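Local coordinates for uncharacterized protein Q7W7N7_BORPA (PDB 3CPK), which is of unknown function but carries a DUF498/DUF598 (Xcc1710-like) domain whose central-sheet strand order is that of the MTH938-like alpha/beta fold, at residues T9-V14 against I132-G137; T15-G20 against A125-Y130; I22-V27 against G39-W44; A50-S55 against L92-G97. All blocks are in the same frame, centred on the assembly; numbering follows the deposited sequence.

Contact 1. Residues T9-V14 against I132-G137; sequences TALNTV and ILMAEG
Met134, modelled as selenomethionine, leaves the last turn of helix 123-135 and lays its side chain across Leu11, Asn12 and Thr13 of the chain that leads into strand 14-18. CB points at this chain but stays back, 5.2 Å from Asn12 O. With CG anti to the backbone N (chi1 -175°), the side chain heads off the helix surface, and CG comes to 4.3 Å from the same Asn12 O. Two further bends then fold the thioether over the loop. SE rests on the aliphatic base of Leu11, 4.2 Å from Leu11 CB, and the terminal methyl ends against Thr13. There CE lies 3.2 Å from Thr13 OG1 and 3.5 Å from Asn12 O, while Thr13 CG2 is at 4.1 Å, so the methyl meets both the polar and the apolar branch of Thr13; the two side chains cross at about a right angle.

The oxygens around the methyl have stronger partners. Thr13 OG1 donates to Leu11 O over 3.2 Å, approaching from well above the carbonyl plane, which ties the loop back on itself; Asn12 O is bonded by Tyr130 OH, one helical turn before Met134. The Asn12 amide turns away, its ND2 held by Gly39 O and Ala36 O. No hydrogen bond joins the two segments directly, and the contact is thioether packing. Just beyond it the helix ends in a Schellman motif: Gly137, at positive phi, is the C-prime residue, with Gly137 N bonded to Met134 O and Arg138 N to Leu133 O.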
loop_
_atom_site.group_PDB
_atom_site.type_symbol
_atom_site.label_atom_id
_atom_site.label_comp_id
_atom_site.label_asym_id
_atom_site.label_seq_id
_atom_site.Cartn_x
_atom_site.Cartn_y
_atom_site.Cartn_z
ATOM N N THR A 9 8.419 -2.940 -19.109
ATOM C CA THR A 9 7.300 -3.460 -18.322
ATOM C C THR A 9 6.303 -2.382 -17.894
ATOM O O THR A 9 6.703 -1.349 -17.367
ATOM C CB THR A 9 7.819 -4.128 -17.020
ATOM O OG1 THR A 9 8.931 -4.977 -17.318
ATOM C CG2 THR A 9 6.724 -4.949 -16.366
ATOM N N ALA A 10 5.009 -2.618 -18.090
ATOM C CA ALA A 10 4.020 -1.627 -17.664
ATOM C C ALA A 10 3.935 -1.637 -16.133
ATOM O O ALA A 10 4.054 -2.685 -15.497
ATOM C CB ALA A 10 2.676 -1.923 -18.263
ATOM N N LEU A 11 3.735 -0.460 -15.545
ATOM C CA LEU A 11 3.657 -0.329 -14.098
ATOM C C LEU A 11 2.238 -0.243 -13.543
ATOM O O LEU A 11 1.331 0.293 -14.185
ATOM C CB LEU A 11 4.438 0.912 -13.641
ATOM C CG LEU A 11 5.976 0.984 -13.630
ATOM C CD1 LEU A 11 6.619 -0.368 -13.947
ATOM C CD2 LEU A 11 6.413 2.049 -14.609
ATOM N N ASN A 12 2.060 -0.767 -12.333
ATOM C CA ASN A 12 0.773 -0.728 -11.668
ATOM C C ASN A 12 0.431 0.712 -11.289
ATOM O O ASN A 12 1.190 1.419 -10.607
ATOM C CB ASN A 12 0.767 -1.627 -10.426
ATOM C CG ASN A 12 0.736 -3.107 -10.782
ATOM O OD1 ASN A 12 -0.016 -3.530 -11.666
ATOM N ND2 ASN A 12 1.544 -3.903 -10.084
ATOM N N THR A 13 -0.745 1.122 -11.729
ATOM C CA THR A 13 -1.216 2.464 -11.529
ATOM C C THR A 13 -2.630 2.538 -10.974
ATOM O O THR A 13 -3.544 1.872 -11.481
ATOM C CB THR A 13 -1.146 3.195 -12.875
ATOM O OG1 THR A 13 0.207 3.150 -13.350
ATOM C CG2 THR A 13 -1.601 4.638 -12.747
ATOM N N VAL A 14 -2.796 3.340 -9.924
ATOM C CA VAL A 14 -4.098 3.549 -9.320
ATOM C C VAL A 14 -4.855 4.420 -10.320
ATOM O O VAL A 14 -4.564 5.604 -10.499
ATOM C CB VAL A 14 -3.985 4.278 -7.972
ATOM C CG1 VAL A 14 -5.337 4.849 -7.580
ATOM C CG2 VAL A 14 -3.493 3.313 -6.900
ATOM N N ILE A 132 2.308 9.048 -7.271
ATOM C CA ILE A 132 3.373 10.041 -7.312
ATOM C C ILE A 132 4.753 9.454 -7.069
ATOM O O ILE A 132 5.653 9.647 -7.873
ATOM C CB ILE A 132 3.100 11.193 -6.311
ATOM C CG1 ILE A 132 1.882 11.984 -6.784
ATOM C CG2 ILE A 132 4.310 12.123 -6.218
ATOM C CD1 ILE A 132 1.412 13.035 -5.811
ATOM N N LEU A 133 4.922 8.739 -5.967
ATOM C CA LEU A 133 6.214 8.131 -5.677
ATOM C C LEU A 133 6.625 7.206 -6.815
ATOM O O LEU A 133 7.805 7.017 -7.093
ATOM C CB LEU A 133 6.151 7.332 -4.378
ATOM C CG LEU A 133 5.901 8.127 -3.103
ATOM C CD1 LEU A 133 6.178 7.242 -1.906
ATOM C CD2 LEU A 133 6.801 9.340 -3.067
HETATM N N MSE A 134 5.625 6.635 -7.470
HETATM C CA MSE A 134 5.848 5.737 -8.576
HETATM C C MSE A 134 6.249 6.541 -9.801
HETATM O O MSE A 134 7.209 6.202 -10.484
HETATM C CB MSE A 134 4.571 4.922 -8.824
HETATM C CG MSE A 134 4.680 3.855 -9.885
HETATM SE SE MSE A 134 4.299 4.609 -11.610
HETATM C CE MSE A 134 2.340 4.598 -11.498
ATOM N N ALA A 135 5.531 7.624 -10.073
ATOM C CA ALA A 135 5.850 8.460 -11.230
ATOM C C ALA A 135 7.282 9.009 -11.207
ATOM O O ALA A 135 7.896 9.177 -12.254
ATOM C CB ALA A 135 4.855 9.602 -11.342
ATOM N N GLU A 136 7.813 9.306 -10.028
ATOM C CA GLU A 136 9.178 9.813 -9.962
ATOM C C GLU A 136 10.173 8.674 -9.753
ATOM O O GLU A 136 11.307 8.881 -9.307
ATOM C CB GLU A 136 9.322 10.899 -8.876
ATOM C CG GLU A 136 8.688 10.618 -7.540
ATOM C CD GLU A 136 8.501 11.896 -6.727
ATOM O OE1 GLU A 136 7.948 12.883 -7.279
ATOM O OE2 GLU A 136 8.902 11.911 -5.544
ATOM N N GLY A 137 9.717 7.472 -10.097
ATOM C CA GLY A 137 10.531 6.275 -10.010
ATOM C C GLY A 137 11.153 5.856 -8.694
ATOM O O GLY A 137 12.298 5.411 -8.674
#

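Contact 2. Residues T15-G20 against A125-Y130; sequences TAYGDG and AAARTY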
loop_
_atom_site.group_PDB
_atom_site.type_symbol
_atom_site.label_atom_id
_atom_site.label_comp_id
_atom_site.label_asym_id
_atom_site.label_seq_id
_atom_site.Cartn_x
_atom_site.Cartn_y
_atom_site.Cartn_z
ATOM N N THR A 15 -5.827 3.807 -10.978
ATOM C CA THR A 15 -6.617 4.461 -12.013
ATOM C C THR A 15 -7.707 5.430 -11.541
ATOM O O THR A 15 -7.889 6.498 -12.111
ATOM C CB THR A 15 -7.256 3.393 -12.923
ATOM O OG1 THR A 15 -6.229 2.733 -13.668
ATOM C CG2 THR A 15 -8.229 4.030 -13.886
ATOM N N ALA A 16 -8.444 5.031 -10.518
ATOM C CA ALA A 16 -9.506 5.852 -9.974
ATOM C C ALA A 16 -9.681 5.429 -8.528
ATOM O O ALA A 16 -9.176 4.389 -8.111
ATOM C CB ALA A 16 -10.800 5.640 -10.754
ATOM N N TYR A 17 -10.384 6.249 -7.766
ATOM C CA TYR A 17 -10.629 5.976 -6.357
ATOM C C TYR A 17 -12.112 6.198 -6.193
ATOM O O TYR A 17 -12.684 7.084 -6.824
ATOM C CB TYR A 17 -9.874 6.973 -5.473
ATOM C CG TYR A 17 -8.715 7.662 -6.165
ATOM C CD1 TYR A 17 -8.919 8.420 -7.321
ATOM C CD2 TYR A 17 -7.414 7.532 -5.686
ATOM C CE1 TYR A 17 -7.859 9.022 -7.986
ATOM C CE2 TYR A 17 -6.342 8.136 -6.346
ATOM C CZ TYR A 17 -6.574 8.874 -7.496
ATOM O OH TYR A 17 -5.529 9.444 -8.180
ATOM N N GLY A 18 -12.747 5.399 -5.359
ATOM C CA GLY A 18 -14.163 5.594 -5.173
ATOM C C GLY A 18 -14.594 5.283 -3.769
ATOM O O GLY A 18 -13.824 4.759 -2.970
ATOM N N ASP A 19 -15.833 5.630 -3.464
ATOM C CA ASP A 19 -16.380 5.354 -2.155
ATOM C C ASP A 19 -16.539 3.841 -2.111
ATOM O O ASP A 19 -17.439 3.281 -2.738
ATOM C CB ASP A 19 -17.738 6.037 -1.995
ATOM C CG ASP A 19 -18.318 5.861 -0.607
ATOM O OD1 ASP A 19 -17.715 5.121 0.206
ATOM O OD2 ASP A 19 -19.379 6.462 -0.329
ATOM N N GLY A 20 -15.638 3.181 -1.393
ATOM C CA GLY A 20 -15.704 1.737 -1.286
ATOM C C GLY A 20 -14.822 0.980 -2.260
ATOM O O GLY A 20 -14.884 -0.247 -2.320
ATOM N N ALA A 125 -5.608 8.943 -0.170
ATOM C CA ALA A 125 -4.322 9.638 -0.179
ATOM C C ALA A 125 -3.180 8.653 -0.417
ATOM O O ALA A 125 -2.235 8.947 -1.153
ATOM C CB ALA A 125 -4.112 10.376 1.137
ATOM N N ALA A 126 -3.266 7.483 0.206
ATOM C CA ALA A 126 -2.243 6.458 0.023
ATOM C C ALA A 126 -2.113 6.144 -1.471
ATOM O O ALA A 126 -1.022 6.158 -2.032
ATOM C CB ALA A 126 -2.619 5.201 0.800
ATOM N N ALA A 127 -3.255 5.891 -2.101
ATOM C CA ALA A 127 -3.332 5.569 -3.520
ATOM C C ALA A 127 -2.703 6.658 -4.379
ATOM O O ALA A 127 -1.909 6.395 -5.282
ATOM C CB ALA A 127 -4.797 5.364 -3.917
ATOM N N ARG A 128 -3.083 7.889 -4.081
ATOM C CA ARG A 128 -2.597 9.066 -4.772
ATOM C C ARG A 128 -1.112 9.306 -4.476
ATOM O O ARG A 128 -0.351 9.738 -5.345
ATOM C CB ARG A 128 -3.444 10.241 -4.324
ATOM C CG ARG A 128 -2.953 11.609 -4.703
ATOM C CD ARG A 128 -3.761 12.604 -3.897
ATOM N NE ARG A 128 -5.169 12.211 -3.900
ATOM C CZ ARG A 128 -5.962 12.215 -2.831
ATOM N NH1 ARG A 128 -5.493 12.598 -1.648
ATOM N NH2 ARG A 128 -7.225 11.818 -2.946
ATOM N N THR A 129 -0.689 9.028 -3.252
ATOM C CA THR A 129 0.718 9.221 -2.924
ATOM C C THR A 129 1.556 8.135 -3.607
ATOM O O THR A 129 2.729 8.339 -3.917
ATOM C CB THR A 129 0.962 9.192 -1.393
ATOM O OG1 THR A 129 0.236 10.255 -0.768
ATOM C CG2 THR A 129 2.416 9.385 -1.092
ATOM N N TYR A 130 0.939 6.986 -3.848
ATOM C CA TYR A 130 1.618 5.881 -4.515
ATOM C C TYR A 130 1.901 6.237 -5.970
ATOM O O TYR A 130 3.007 6.015 -6.466
ATOM C CB TYR A 130 0.760 4.612 -4.480
ATOM C CG TYR A 130 1.192 3.599 -5.508
ATOM C CD1 TYR A 130 2.191 2.673 -5.229
ATOM C CD2 TYR A 130 0.662 3.629 -6.797
ATOM C CE1 TYR A 130 2.658 1.800 -6.222
ATOM C CE2 TYR A 130 1.122 2.776 -7.784
ATOM C CZ TYR A 130 2.119 1.864 -7.493
ATOM O OH TYR A 130 2.594 1.045 -8.482
#
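A chi1 of -20° leaves CG of Tyr17 almost eclipsing its own backbone N and sends the ring from strand 14-18 to the flank of helix 123-135, where Arg128, with CG anti to N (chi1 168°), starts out beside the ring edge. The contact joins the edge strand of the three-stranded antiparallel sheet to this helix; within the strand, Thr15 and Ala16 together face Glu23 in a classic beta bulge. The phenol meets the helix by its rim. CD2 lies 3.8 Å from Ala127 CB, and CE2 is 4.0 Å from Arg128 N, which sits in the ring plane, and 4.1 Å from Arg128 CB. A bend at chi3 carries the guanidinium over one face instead, but Arg128 CZ remains 5.9 Å from the Tyr17 ring centroid, giving at most a weak cation-pi attraction. Gln124 and Asn131 of the same helix also touch the ring. Ala127 is the one alanine of segment 125-130 that meets the ring, and its short side chain lets the aromatic edge come close to the helix backbone. One residue after Arg128, Thr129 OG1 returns to the backbone and donates to Ala125 O over 2.8 Å, from above the carbonyl plane, sharing that oxygen with Thr129 N.

Contact 3. Residues I22-V27 against G39-W44; sequences IEVNQV and GPVASW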
loop_
_atom_site.group_PDB
_atom_site.type_symbol
_atom_site.label_atom_id
_atom_site.label_comp_id
_atom_site.label_asym_id
_atom_site.label_seq_id
_atom_site.Cartn_x
_atom_site.Cartn_y
_atom_site.Cartn_z
ATOM N N ILE A 22 -10.935 1.050 -4.897
ATOM C CA ILE A 22 -9.757 1.630 -5.503
ATOM C C ILE A 22 -9.738 0.949 -6.861
ATOM O O ILE A 22 -10.014 -0.244 -6.968
ATOM C CB ILE A 22 -8.468 1.278 -4.737
ATOM C CG1 ILE A 22 -8.515 1.901 -3.342
ATOM C CG2 ILE A 22 -7.249 1.789 -5.494
ATOM C CD1 ILE A 22 -8.714 3.419 -3.350
ATOM N N GLU A 23 -9.463 1.713 -7.904
ATOM C CA GLU A 23 -9.391 1.141 -9.233
ATOM C C GLU A 23 -7.916 1.109 -9.594
ATOM O O GLU A 23 -7.235 2.139 -9.594
ATOM C CB GLU A 23 -10.163 2.004 -10.230
ATOM C CG GLU A 23 -10.222 1.415 -11.627
ATOM C CD GLU A 23 -11.061 2.245 -12.583
ATOM O OE1 GLU A 23 -10.481 2.917 -13.458
ATOM O OE2 GLU A 23 -12.307 2.228 -12.453
ATOM N N VAL A 24 -7.408 -0.081 -9.872
ATOM C CA VAL A 24 -6.018 -0.209 -10.244
ATOM C C VAL A 24 -5.957 -0.782 -11.651
ATOM O O VAL A 24 -6.598 -1.792 -11.945
ATOM C CB VAL A 24 -5.274 -1.128 -9.260
ATOM C CG1 VAL A 24 -3.771 -1.111 -9.547
ATOM C CG2 VAL A 24 -5.546 -0.679 -7.845
ATOM N N ASN A 25 -5.202 -0.119 -12.524
ATOM C CA ASN A 25 -5.054 -0.565 -13.903
ATOM C C ASN A 25 -6.433 -0.741 -14.541
ATOM O O ASN A 25 -6.648 -1.641 -15.364
ATOM C CB ASN A 25 -4.259 -1.882 -13.941
ATOM C CG ASN A 25 -2.877 -1.762 -13.273
ATOM O OD1 ASN A 25 -2.300 -2.754 -12.834
ATOM N ND2 ASN A 25 -2.352 -0.550 -13.206
ATOM N N GLN A 26 -7.364 0.126 -14.143
ATOM C CA GLN A 26 -8.734 0.114 -14.655
ATOM C C GLN A 26 -9.599 -1.061 -14.194
ATOM O O GLN A 26 -10.567 -1.439 -14.852
ATOM C CB GLN A 26 -8.712 0.203 -16.184
ATOM C CG GLN A 26 -8.264 1.575 -16.674
ATOM C CD GLN A 26 -8.242 1.706 -18.185
ATOM O OE1 GLN A 26 -9.018 1.065 -18.891
ATOM N NE2 GLN A 26 -7.363 2.562 -18.687
ATOM N N VAL A 27 -9.234 -1.634 -13.055
ATOM C CA VAL A 27 -9.978 -2.738 -12.475
ATOM C C VAL A 27 -10.277 -2.379 -11.016
ATOM O O VAL A 27 -9.376 -1.991 -10.273
ATOM C CB VAL A 27 -9.170 -4.042 -12.543
ATOM C CG1 VAL A 27 -9.981 -5.196 -11.965
ATOM C CG2 VAL A 27 -8.788 -4.324 -13.981
ATOM N N GLY A 39 4.976 -6.294 -10.888
ATOM C CA GLY A 39 4.378 -7.449 -10.241
ATOM C C GLY A 39 2.862 -7.432 -10.260
ATOM O O GLY A 39 2.260 -6.555 -10.874
ATOM N N PRO A 40 2.212 -8.400 -9.596
ATOM C CA PRO A 40 0.751 -8.465 -9.559
ATOM C C PRO A 40 0.195 -7.604 -8.436
ATOM O O PRO A 40 0.931 -7.192 -7.526
ATOM C CB PRO A 40 0.463 -9.952 -9.292
ATOM C CG PRO A 40 1.779 -10.657 -9.583
ATOM C CD PRO A 40 2.793 -9.659 -9.101
ATOM N N VAL A 41 -1.107 -7.339 -8.516
ATOM C CA VAL A 41 -1.802 -6.592 -7.487
ATOM C C VAL A 41 -2.277 -7.706 -6.581
ATOM O O VAL A 41 -3.241 -8.397 -6.901
ATOM C CB VAL A 41 -3.028 -5.876 -8.030
ATOM C CG1 VAL A 41 -3.762 -5.201 -6.890
ATOM C CG2 VAL A 41 -2.612 -4.880 -9.096
ATOM N N ALA A 42 -1.600 -7.897 -5.456
ATOM C CA ALA A 42 -1.970 -8.977 -4.556
ATOM C C ALA A 42 -3.037 -8.608 -3.541
ATOM O O ALA A 42 -3.203 -7.436 -3.202
ATOM C CB ALA A 42 -0.730 -9.487 -3.829
ATOM N N SER A 43 -3.761 -9.623 -3.063
ATOM C CA SER A 43 -4.773 -9.420 -2.038
ATOM C C SER A 43 -4.054 -9.417 -0.716
ATOM O O SER A 43 -3.132 -10.189 -0.427
ATOM C CB SER A 43 -5.830 -10.535 -2.075
ATOM O OG SER A 43 -5.227 -11.814 -1.997
ATOM N N TRP A 44 -4.540 -8.541 0.169
ATOM C CA TRP A 44 -3.916 -8.385 1.439
ATOM C C TRP A 44 -4.963 -8.721 2.494
ATOM O O TRP A 44 -5.967 -8.021 2.604
ATOM C CB TRP A 44 -3.440 -6.940 1.515
ATOM C CG TRP A 44 -2.543 -6.616 2.629
ATOM C CD1 TRP A 44 -1.485 -7.349 3.074
ATOM C CD2 TRP A 44 -2.591 -5.439 3.440
ATOM N NE1 TRP A 44 -0.873 -6.703 4.126
ATOM C CE2 TRP A 44 -1.541 -5.532 4.377
ATOM C CE3 TRP A 44 -3.440 -4.319 3.478
ATOM C CZ2 TRP A 44 -1.296 -4.543 5.329
ATOM C CZ3 TRP A 44 -3.196 -3.331 4.428
ATOM C CH2 TRP A 44 -2.139 -3.457 5.347
#
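Val41 and Val24 carry most of the buried surface here, meeting methyl to methyl, with Asn25 adding a smaller share at the margin. Val41 projects from segment 39-44, and Val24 from the end of strand 21-24; their CA atoms are 8.1 Å apart, a gap bridged by two side chains that reach toward each other tip to tip. Val24 has CG1 anti to the backbone N (chi1 -172°), and this is the branch that leads. Val41 answers with CG2, the branch anti to its carbonyl carbon, and Val24 CG1 lies 4.0 Å from Val41 CG2. The second methyls stand further back, Val41 CG1 being 4.9 Å from Val24 CG1, so the touch is narrow. Ile33 and Phe35 of strand 33-35 pack against both valines and make the pair part of a larger apolar cluster between the two sheets.

Asn25, in the turn that follows Val24, lies beside the valine pair and adds a small area. This is a loose approach, while the main chain of Asn25 is bonded to that of Thr13. No hydrogen bond crosses between the two segments, so the contact is chiefly apolar packing.

Two backbone bonds close the turn after Val24. Val24 N bonds to Val27 O over 2.8 Å, and Val27 N returns to Val24 O at 2.9 Å, enclosing Asn25 and Gln26, which both have positive phi. These features make a type I' beta turn, closing a two-residue beta hairpin between strands 21-24 and 27-29.

Contact 4. Residues A50-S55 against L92-G97; sequences ADITAS and LLVGTG
The connection into helix 54-61 passes segment 92-97 at some distance, with the CA atoms of Ile52 and Thr96 9.0 Å apart, and the backbone is extended at Ile52, whose side chain starts toward the strand. Strand 91-95 lies inside the five-stranded mixed sheet, whose order 2-1-5-3-4 matches the MTH938-like alpha/beta fold, and the contact packs the loop before the helix on one face of that sheet. Ile52 spans the gap: its chain is straight at chi2 (169°), which puts CD1 at the far end. That one methyl touches two residues, lying 4.4 Å from Val94 CG1 and 4.4 Å from Thr96 CG2. Thr96 thus offers its methyl to Ile52, while its hydroxyl OG1 is hydrogen-bonded to Arg99 O. All three residues are buried, and the packing is apolar and without hydrogen bonds across it. Leu57 from the helix touches both Ile52 and Val94, and Leu103 and Leu145 also pack on Ile52, extending the cluster. Immediately after Ile52, Thr53 takes the N-cap position of helix 54-61, where its OG1 is hydrogen-bonded to Leu56 N.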
loop_
_atom_site.group_PDB
_atom_site.type_symbol
_atom_site.label_atom_id
_atom_site.label_comp_id
_atom_site.label_asym_id
_atom_site.label_seq_id
_atom_site.Cartn_x
_atom_site.Cartn_y
_atom_site.Cartn_z
ATOM N N ALA A 50 -7.425 -2.029 12.472
ATOM C CA ALA A 50 -7.242 -2.601 13.804
ATOM C C ALA A 50 -6.517 -3.944 13.785
ATOM O O ALA A 50 -5.782 -4.269 14.720
ATOM C CB ALA A 50 -8.593 -2.743 14.500
ATOM N N ASP A 51 -6.729 -4.723 12.727
ATOM C CA ASP A 51 -6.066 -6.010 12.615
ATOM C C ASP A 51 -4.821 -5.965 11.731
ATOM O O ASP A 51 -4.455 -6.960 11.105
ATOM C CB ASP A 51 -7.008 -7.130 12.108
ATOM C CG ASP A 51 -8.394 -6.645 11.710
ATOM O OD1 ASP A 51 -8.701 -6.660 10.493
ATOM O OD2 ASP A 51 -9.185 -6.278 12.609
ATOM N N ILE A 52 -4.169 -4.808 11.687
ATOM C CA ILE A 52 -2.948 -4.640 10.909
ATOM C C ILE A 52 -1.777 -4.974 11.822
ATOM O O ILE A 52 -1.629 -4.382 12.894
ATOM C CB ILE A 52 -2.796 -3.188 10.400
ATOM C CG1 ILE A 52 -3.742 -2.955 9.216
ATOM C CG2 ILE A 52 -1.349 -2.921 10.004
ATOM C CD1 ILE A 52 -3.875 -1.507 8.799
ATOM N N THR A 53 -0.945 -5.917 11.395
ATOM C CA THR A 53 0.200 -6.348 12.194
ATOM C C THR A 53 1.507 -6.257 11.412
ATOM O O THR A 53 1.510 -6.342 10.185
ATOM C CB THR A 53 0.025 -7.807 12.648
ATOM O OG1 THR A 53 0.497 -8.683 11.618
ATOM C CG2 THR A 53 -1.445 -8.108 12.904
ATOM N N ALA A 54 2.613 -6.092 12.129
ATOM C CA ALA A 54 3.931 -6.002 11.508
ATOM C C ALA A 54 4.126 -7.177 10.567
ATOM O O ALA A 54 4.768 -7.052 9.526
ATOM C CB ALA A 54 5.011 -6.013 12.573
ATOM N N SER A 55 3.568 -8.321 10.945
ATOM C CA SER A 55 3.671 -9.527 10.137
ATOM C C SER A 55 2.976 -9.304 8.795
ATOM O O SER A 55 3.433 -9.761 7.752
ATOM C CB SER A 55 3.026 -10.700 10.875
ATOM O OG SER A 55 3.219 -11.909 10.169
ATOM N N LEU A 92 6.843 2.153 2.423
ATOM C CA LEU A 92 5.670 1.297 2.404
ATOM C C LEU A 92 4.523 2.199 2.822
ATOM O O LEU A 92 4.438 2.634 3.972
ATOM C CB LEU A 92 5.752 0.122 3.379
ATOM C CG LEU A 92 4.372 -0.551 3.561
ATOM C CD1 LEU A 92 3.781 -0.928 2.201
ATOM C CD2 LEU A 92 4.488 -1.780 4.444
ATOM N N LEU A 93 3.662 2.502 1.864
ATOM C CA LEU A 93 2.498 3.334 2.102
ATOM C C LEU A 93 1.391 2.428 2.603
ATOM O O LEU A 93 1.181 1.342 2.064
ATOM C CB LEU A 93 2.050 3.994 0.797
ATOM C CG LEU A 93 2.598 5.349 0.349
ATOM C CD1 LEU A 93 3.986 5.596 0.903
ATOM C CD2 LEU A 93 2.584 5.389 -1.164
ATOM N N VAL A 94 0.690 2.867 3.636
ATOM C CA VAL A 94 -0.408 2.080 4.164
ATOM C C VAL A 94 -1.696 2.907 4.218
ATOM O O VAL A 94 -1.782 3.916 4.934
ATOM C CB VAL A 94 -0.077 1.536 5.563
ATOM C CG1 VAL A 94 -1.212 0.623 6.052
ATOM C CG2 VAL A 94 1.236 0.776 5.510
ATOM N N GLY A 95 -2.679 2.481 3.423
ATOM C CA GLY A 95 -3.971 3.148 3.376
ATOM C C GLY A 95 -4.878 2.499 4.394
ATOM O O GLY A 95 -5.339 1.382 4.208
ATOM N N THR A 96 -5.126 3.207 5.486
ATOM C CA THR A 96 -5.948 2.696 6.571
ATOM C C THR A 96 -7.424 2.994 6.395
ATOM O O THR A 96 -8.172 3.130 7.367
ATOM C CB THR A 96 -5.452 3.256 7.922
ATOM O OG1 THR A 96 -5.520 4.693 7.922
ATOM C CG2 THR A 96 -4.011 2.830 8.140
ATOM N N GLY A 97 -7.846 3.085 5.142
ATOM C CA GLY A 97 -9.244 3.352 4.878
ATOM C C GLY A 97 -9.644 4.814 4.805
ATOM O O GLY A 97 -8.891 5.685 4.368
#

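Helix 123-135 serves contacts 1 and 2, whose centres are 13 Å apart, and between them Val14 CG1 packs 3.7 Å from Ala127 CB. Contacts 2 and 3 share the three-stranded antiparallel sheet, where Ala16 O and Glu23 N are 2.7 Å apart. Contact 4 lies on the other side of the chain's centre from contacts 1 and 3, about 21 Å and 17 Å away between centres. It is still linked to both: Leu133 CD1 is 3.9 Å from Leu93 CD1, and Trp44 CH2 is 4.2 Å from Ile52 CG1. Ala126 CB, 3.6 Å from Gly95 CA, packs helix 123-135 of contact 2 on strand 91-95 of contact 4. No active site has been assigned.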